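Local coordinates for 3-methylaspartate ammonia-lyase (PDB 1KKO), which catalyses the reversible anti elimination of ammonia from L-threo-(2S,3S)-3-methylaspartate to give mesaconate, with magnesium as cofactor, at the interface of chains A and B. Sequence-based numbering; all coordinates share one arbitrary frame. Chains: chain A/B, 3-methylaspartate ammonia-lyase.

The three contacts run in a line along the two-fold dimer interface. Contact 1 lies about 16 Å from contact 2 and about 33 Å from contact 3, and contacts 2 and 3 are about 21 Å apart, all between centres of C-alpha atoms. Helix 392-410 of chain A serves contact 1 with its first residue. Its chain B copy, 392-409, serves contact 2 with its first turns and contact 3 with its far end. B:Ser14 in contact 1 and A:Ser14 in contact 2 are the same residue of the two copies. Each contact has a twin with chains exchanged. The helix therefore appears to be a main element of the homodimer interface.

Contact 1: the interface of chains A and B. Residues chain A 183, 187, 391-392; chain B 14-16, 32.
The aliphatic chain of A:Lys183 lies against the ring of B:Phe32. Its CG sits over one face, offset toward the rim, 3.9 Å from the ring centroid, in a CH-pi contact. The ring of B:Tyr16 is held between B:Phe32 CE2, over the centre of one face, and A:Lys187 CE, on the other side near the rim. A:Lys187 CE lies 3.6 Å from B:Tyr16 CZ, and the extended lysine chain crosses the tyrosine obliquely. At the polar rim, OH of B:Tyr16 donates to OD1 of A:Asp392 at 2.6 Å, and OD1 accepts with its syn lone pair. The carboxylate and ring planes are 80° apart. With CG of A:Asp392 beside its backbone N (chi1 -58°), the carboxylate lies between two lysines of its own chain. A:Lys183 NZ forms a salt bridge with OD2 of A:Asp392 at 3.0 Å, on the syn side but tilted well out of the carboxylate plane. A:Lys187 NZ shares OD1 of A:Asp392 with the tyrosine, binding at 2.9 Å from above the carboxylate plane. Two lysine amines and a phenol hydroxyl around it would probably favour the ionised form of the carboxylate. A:Lys187 NZ also donates to the backbone O of B:Phe15 at 2.9 Å, so this lysine bridges the chains. The site joins helix 179-186, the loop after it and the start of helix 392-410 of chain A to the start of strand 16-18 and nearby loops of chain B.

Contact 2: the interface of chains A and B. Residues chain A 13-14, 363, 387-388; chain B 392-393, 396.
The first turns of helix 392-409 of chain B meet the end of strand 3-13 and the loops at A:Ser14 and A:Pro387 of chain A. This is a helix-to-loop part of the homodimer interface in an enolase-superfamily enzyme with a TIM barrel. The centre of the patch is about 14 Å from the catalytic base A:Lys331. B:Asn396 makes a direct hydrogen bond across. Its CG is anti to the backbone N (chi1 -180°), which carries the amide to A:Ser14. The amide ND2 of B:Asn396 donates to the hydroxyl OG of A:Ser14 at 2.7 Å, with 146° at the hydrogen. OG lies 22° out of the amide plane, so the bond is tilted. OG of A:Ser14 also pairs with a water at 2.9 Å. That water reaches the backbone O of B:Glu393, so one hydroxyl has both a direct and a water-mediated link to the helix. B:Glu393 is bent at chi2, which brings its carboxylate alongside A:Gly388. CD of B:Glu393 lies 3.6 Å from CA of A:Gly388, where the glycine presents no side chain. A second water joins OE1 of B:Glu393, at 2.8 Å, to the backbone O of A:Pro387, which follows a cis peptide bond. A third water bridges the backbone O atoms of A:Ser13 and B:Asp392, at 2.7 Å from A:Ser13 O.

Contact 3: the interface of chains A and B. Residues chain A 5, 7, 56, 58, 64; chain B 404, 407-408, 411.
A:Gln56 places CG beside its backbone N (chi1 -65°) and then runs extended, bringing its amide onto helix 392-409 of chain B. CG of B:Leu408 is anti to its carbonyl carbon, which turns the isobutyl group toward the strands of chain A. The amide NE2 of A:Gln56 donates to the backbone O of B:Arg404 at 3.1 Å, with 164° at the hydrogen. The acceptor lies in the amide plane, but the C=O...N angle is 108° and the donor is tilted from the carbonyl plane, so it comes in from the side of the C=O. The A:Gln56 side chain crosses that of B:Arg404 at about a right angle. The amide carbon CD of A:Gln56 lies 3.6 Å from CB of B:Arg404, so the flat amide rests on the aliphatic stem and not on the guanidinium. CD1 of B:Leu408 lies by OE1 of A:Gln56, while CD2 points mainly to A:Ile58, A:Leu7 and A:Val64. B:Leu408 CD2 touches CD1 of A:Ile58 at 3.8 Å, the two side chains sliding past each other in opposite directions. CD1 of A:Leu7 adds a contact to B:Leu408 CD2 at 3.9 Å, and A:Val64 meets B:Leu408 tip to tip. A:Leu7 CD1 also packs on CB of B:Ala407. A water joins A:Gln5 OE1, at 2.8 Å, to the hydroxyl OG1 and backbone O of B:Thr411. The site lays the last turns of helix 392-409 and the tail beyond it across strands 3-13, 47-59 and 64-69 of chain A.

Contact 1: the interface of chains A and B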
loop_
_atom_site.group_PDB
_atom_site.type_symbol
_atom_site.label_atom_id
_atom_site.label_comp_id
_atom_site.label_asym_id
_atom_site.label_seq_id
_atom_site.Cartn_x
_atom_site.Cartn_y
_atom_site.Cartn_z
ATOM N N LYS A 183 6.211 -2.663 -14.443
ATOM C CA LYS A 183 6.478 -2.682 -13.011
ATOM C C LYS A 183 6.674 -4.103 -12.517
ATOM O O LYS A 183 7.601 -4.403 -11.774
ATOM C CB LYS A 183 5.306 -2.081 -12.238
ATOM C CG LYS A 183 5.112 -0.594 -12.351
ATOM C CD LYS A 183 3.993 -0.214 -11.394
ATOM C CE LYS A 183 3.702 1.268 -11.316
ATOM N NZ LYS A 183 2.520 1.463 -10.414
ATOM N N LYS A 187 9.983 -6.037 -10.965
ATOM C CA LYS A 187 9.946 -6.622 -9.623
ATOM C C LYS A 187 9.793 -8.151 -9.607
ATOM O O LYS A 187 9.461 -8.734 -8.578
ATOM C CB LYS A 187 8.892 -5.910 -8.773
ATOM C CG LYS A 187 9.331 -4.474 -8.484
ATOM C CD LYS A 187 8.391 -3.684 -7.616
ATOM C CE LYS A 187 9.010 -2.356 -7.210
ATOM N NZ LYS A 187 8.039 -1.468 -6.479
ATOM N N PHE A 391 -0.215 -1.677 -7.263
ATOM C CA PHE A 391 0.633 -2.867 -7.354
ATOM C C PHE A 391 1.869 -2.817 -6.446
ATOM O O PHE A 391 2.127 -3.749 -5.682
ATOM C CB PHE A 391 1.046 -3.211 -8.798
ATOM C CG PHE A 391 2.230 -4.122 -8.847
ATOM C CD1 PHE A 391 3.485 -3.620 -9.144
ATOM C CD2 PHE A 391 2.122 -5.467 -8.501
ATOM C CE1 PHE A 391 4.581 -4.423 -9.119
ATOM C CE2 PHE A 391 3.244 -6.264 -8.480
ATOM C CZ PHE A 391 4.464 -5.733 -8.791
ATOM N N ASP A 392 2.630 -1.737 -6.513
ATOM C CA ASP A 392 3.882 -1.673 -5.761
ATOM C C ASP A 392 3.653 -1.865 -4.277
ATOM O O ASP A 392 4.402 -2.578 -3.592
ATOM C CB ASP A 392 4.567 -0.327 -5.985
ATOM C CG ASP A 392 4.848 -0.056 -7.412
ATOM O OD1 ASP A 392 5.669 -0.802 -8.002
ATOM O OD2 ASP A 392 4.272 0.888 -8.011
ATOM N N SER B 14 7.969 0.444 -1.949
ATOM C CA SER B 14 6.746 0.741 -2.678
ATOM C C SER B 14 6.890 1.615 -3.913
ATOM O O SER B 14 5.888 2.068 -4.459
ATOM C CB SER B 14 5.678 1.301 -1.735
ATOM O OG SER B 14 5.162 0.275 -0.888
ATOM N N PHE B 15 8.110 1.844 -4.381
ATOM C CA PHE B 15 8.261 2.489 -5.667
ATOM C C PHE B 15 9.547 2.040 -6.358
ATOM O O PHE B 15 9.810 0.829 -6.415
ATOM C CB PHE B 15 8.034 4.014 -5.606
ATOM C CG PHE B 15 7.517 4.563 -6.902
ATOM C CD1 PHE B 15 6.322 4.091 -7.418
ATOM C CD2 PHE B 15 8.232 5.494 -7.629
ATOM C CE1 PHE B 15 5.863 4.524 -8.631
ATOM C CE2 PHE B 15 7.754 5.936 -8.845
ATOM C CZ PHE B 15 6.579 5.454 -9.332
ATOM N N TYR B 16 10.302 3.002 -6.898
ATOM C CA TYR B 16 11.468 2.774 -7.746
ATOM C C TYR B 16 12.557 3.768 -7.368
ATOM O O TYR B 16 12.274 4.830 -6.824
ATOM C CB TYR B 16 11.086 2.939 -9.254
ATOM C CG TYR B 16 10.063 1.897 -9.580
ATOM C CD1 TYR B 16 8.732 2.091 -9.251
ATOM C CD2 TYR B 16 10.436 0.663 -10.074
ATOM C CE1 TYR B 16 7.795 1.095 -9.432
ATOM C CE2 TYR B 16 9.516 -0.344 -10.247
ATOM C CZ TYR B 16 8.190 -0.120 -9.918
ATOM O OH TYR B 16 7.273 -1.128 -10.062
ATOM N N PHE B 32 7.018 2.219 -18.854
ATOM C CA PHE B 32 7.437 2.628 -17.510
ATOM C C PHE B 32 8.954 2.704 -17.387
ATOM O O PHE B 32 9.478 3.270 -16.428
ATOM C CB PHE B 32 6.890 1.629 -16.482
ATOM C CG PHE B 32 6.921 2.125 -15.050
ATOM C CD1 PHE B 32 6.072 3.130 -14.623
ATOM C CD2 PHE B 32 7.776 1.559 -14.134
ATOM C CE1 PHE B 32 6.090 3.558 -13.314
ATOM C CE2 PHE B 32 7.800 2.002 -12.833
ATOM C CZ PHE B 32 6.961 3.000 -12.425
#

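Contact 2: the interface of chains A and B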
loop_
_atom_site.group_PDB
_atom_site.type_symbol
_atom_site.label_atom_id
_atom_site.label_comp_id
_atom_site.label_asym_id
_atom_site.label_seq_id
_atom_site.Cartn_x
_atom_site.Cartn_y
_atom_site.Cartn_z
ATOM N N SER A 13 -10.224 1.541 3.367
ATOM C CA SER A 13 -9.564 0.415 2.725
ATOM C C SER A 13 -8.814 0.927 1.489
ATOM O O SER A 13 -8.840 2.122 1.177
ATOM C CB SER A 13 -10.555 -0.679 2.381
ATOM O OG SER A 13 -11.556 -0.208 1.514
ATOM N N SER A 14 -8.144 0.036 0.773
ATOM C CA SER A 14 -7.212 0.461 -0.263
ATOM C C SER A 14 -7.789 0.608 -1.658
ATOM O O SER A 14 -7.040 0.742 -2.614
ATOM C CB SER A 14 -6.002 -0.457 -0.292
ATOM O OG SER A 14 -5.148 -0.205 0.815
ATOM N N GLU A 363 -9.195 -4.289 0.110
ATOM C CA GLU A 363 -8.993 -4.670 1.495
ATOM C C GLU A 363 -7.835 -3.852 2.077
ATOM O O GLU A 363 -7.644 -2.713 1.654
ATOM C CB GLU A 363 -8.933 -6.189 1.693
ATOM C CG GLU A 363 -7.867 -6.959 0.952
ATOM C CD GLU A 363 -8.056 -8.452 1.185
ATOM O OE1 GLU A 363 -8.394 -9.193 0.232
ATOM O OE2 GLU A 363 -7.871 -8.880 2.336
ATOM N N PRO A 387 -3.408 -5.220 -0.824
ATOM C CA PRO A 387 -4.525 -4.646 -1.555
ATOM C C PRO A 387 -4.025 -3.560 -2.501
ATOM O O PRO A 387 -2.830 -3.469 -2.768
ATOM C CB PRO A 387 -5.332 -4.024 -0.424
ATOM C CG PRO A 387 -4.279 -3.487 0.469
ATOM C CD PRO A 387 -3.144 -4.472 0.407
ATOM N N GLY A 388 -4.954 -2.761 -3.014
ATOM C CA GLY A 388 -4.620 -1.630 -3.858
ATOM C C GLY A 388 -4.518 -1.923 -5.330
ATOM O O GLY A 388 -4.373 -3.066 -5.753
ATOM N N ASP B 392 -4.196 5.306 -2.443
ATOM C CA ASP B 392 -5.156 4.597 -1.614
ATOM C C ASP B 392 -4.460 3.784 -0.544
ATOM O O ASP B 392 -4.886 3.752 0.613
ATOM C CB ASP B 392 -6.012 3.682 -2.474
ATOM C CG ASP B 392 -6.738 4.416 -3.527
ATOM O OD1 ASP B 392 -7.588 5.263 -3.169
ATOM O OD2 ASP B 392 -6.488 4.201 -4.734
ATOM N N GLU B 393 -3.436 3.059 -0.961
ATOM C CA GLU B 393 -2.732 2.159 -0.070
ATOM C C GLU B 393 -2.046 2.931 1.046
ATOM O O GLU B 393 -2.123 2.561 2.211
ATOM C CB GLU B 393 -1.714 1.353 -0.859
ATOM C CG GLU B 393 -2.332 0.482 -1.940
ATOM C CD GLU B 393 -2.364 1.091 -3.327
ATOM O OE1 GLU B 393 -2.115 0.347 -4.303
ATOM O OE2 GLU B 393 -2.681 2.294 -3.445
ATOM N N ASN B 396 -4.630 4.162 3.572
ATOM C CA ASN B 396 -5.014 3.045 4.417
ATOM C C ASN B 396 -3.961 2.815 5.519
ATOM O O ASN B 396 -4.292 2.684 6.701
ATOM C CB ASN B 396 -5.180 1.835 3.499
ATOM C CG ASN B 396 -5.590 0.574 4.192
ATOM O OD1 ASN B 396 -5.521 0.418 5.429
ATOM N ND2 ASN B 396 -6.021 -0.367 3.366
HETATM O O HOH W 1 -1.003 -2.180 -4.480
HETATM O O HOH W 2 -7.472 4.450 1.160
HETATM O O HOH W 3 -2.618 -0.478 2.198
#

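Contact 3: the interface of chains A and B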
loop_
_atom_site.group_PDB
_atom_site.type_symbol
_atom_site.label_atom_id
_atom_site.label_comp_id
_atom_site.label_asym_id
_atom_site.label_seq_id
_atom_site.Cartn_x
_atom_site.Cartn_y
_atom_site.Cartn_z
ATOM N N GLN A 5 -9.754 -5.936 26.335
ATOM C CA GLN A 5 -10.534 -4.869 25.735
ATOM C C GLN A 5 -10.585 -5.057 24.236
ATOM O O GLN A 5 -9.593 -5.463 23.642
ATOM C CB GLN A 5 -9.902 -3.508 26.040
ATOM C CG GLN A 5 -10.770 -2.348 25.614
ATOM C CD GLN A 5 -10.432 -1.032 26.286
ATOM O OE1 GLN A 5 -9.442 -0.926 27.020
ATOM N NE2 GLN A 5 -11.262 -0.021 26.032
ATOM N N LEU A 7 -11.582 -2.985 20.617
ATOM C CA LEU A 7 -11.790 -1.654 20.047
ATOM C C LEU A 7 -12.071 -1.771 18.571
ATOM O O LEU A 7 -11.467 -2.594 17.890
ATOM C CB LEU A 7 -10.542 -0.779 20.210
ATOM C CG LEU A 7 -10.074 -0.502 21.630
ATOM C CD1 LEU A 7 -8.996 0.559 21.576
ATOM C CD2 LEU A 7 -11.188 -0.033 22.491
ATOM N N GLN A 56 -9.125 -4.181 17.220
ATOM C CA GLN A 56 -7.950 -4.315 18.060
ATOM C C GLN A 56 -8.381 -5.015 19.333
ATOM O O GLN A 56 -9.363 -4.621 19.963
ATOM C CB GLN A 56 -7.359 -2.946 18.387
ATOM C CG GLN A 56 -6.815 -2.234 17.165
ATOM C CD GLN A 56 -6.183 -0.912 17.517
ATOM O OE1 GLN A 56 -4.957 -0.811 17.556
ATOM N NE2 GLN A 56 -7.005 0.089 17.805
ATOM N N ILE A 58 -6.907 -5.961 22.920
ATOM C CA ILE A 58 -5.855 -5.813 23.915
ATOM C C ILE A 58 -5.968 -7.018 24.818
ATOM O O ILE A 58 -7.025 -7.244 25.417
ATOM C CB ILE A 58 -6.035 -4.531 24.733
ATOM C CG1 ILE A 58 -6.058 -3.300 23.827
ATOM C CG2 ILE A 58 -4.928 -4.393 25.748
ATOM C CD1 ILE A 58 -6.382 -2.037 24.573
ATOM N N VAL A 64 -1.466 -6.332 21.563
ATOM C CA VAL A 64 -2.611 -5.844 20.836
ATOM C C VAL A 64 -2.722 -6.593 19.532
ATOM O O VAL A 64 -1.909 -6.418 18.632
ATOM C CB VAL A 64 -2.513 -4.338 20.544
ATOM C CG1 VAL A 64 -3.773 -3.864 19.841
ATOM C CG2 VAL A 64 -2.297 -3.575 21.831
ATOM N N ARG B 404 -6.199 3.945 14.809
ATOM C CA ARG B 404 -6.070 2.817 15.737
ATOM C C ARG B 404 -5.297 3.240 16.965
ATOM O O ARG B 404 -5.638 2.878 18.082
ATOM C CB ARG B 404 -5.323 1.648 15.088
ATOM C CG ARG B 404 -6.157 0.758 14.200
ATOM C CD ARG B 404 -5.425 -0.515 13.821
ATOM N NE ARG B 404 -4.256 -0.287 12.978
ATOM C CZ ARG B 404 -4.277 -0.212 11.658
ATOM N NH1 ARG B 404 -5.427 -0.287 11.002
ATOM N NH2 ARG B 404 -3.147 -0.041 10.992
ATOM N N ALA B 407 -7.105 5.511 19.355
ATOM C CA ALA B 407 -8.053 4.724 20.138
ATOM C C ALA B 407 -7.354 3.990 21.283
ATOM O O ALA B 407 -7.877 3.936 22.399
ATOM C CB ALA B 407 -8.785 3.755 19.246
ATOM N N LEU B 408 -6.187 3.419 21.031
ATOM C CA LEU B 408 -5.456 2.721 22.073
ATOM C C LEU B 408 -5.030 3.697 23.155
ATOM O O LEU B 408 -5.099 3.400 24.351
ATOM C CB LEU B 408 -4.219 2.032 21.514
ATOM C CG LEU B 408 -4.463 0.808 20.628
ATOM C CD1 LEU B 408 -3.176 0.304 20.036
ATOM C CD2 LEU B 408 -5.157 -0.313 21.390
ATOM N N THR B 411 -7.549 4.509 25.815
ATOM C CA THR B 411 -7.941 3.473 26.775
ATOM C C THR B 411 -7.358 3.762 28.147
ATOM O O THR B 411 -7.820 3.204 29.147
ATOM C CB THR B 411 -7.498 2.064 26.305
ATOM O OG1 THR B 411 -8.100 1.060 27.133
ATOM C CG2 THR B 411 -6.029 1.846 26.468
HETATM O O HOH W 4 -10.068 1.155 28.828
#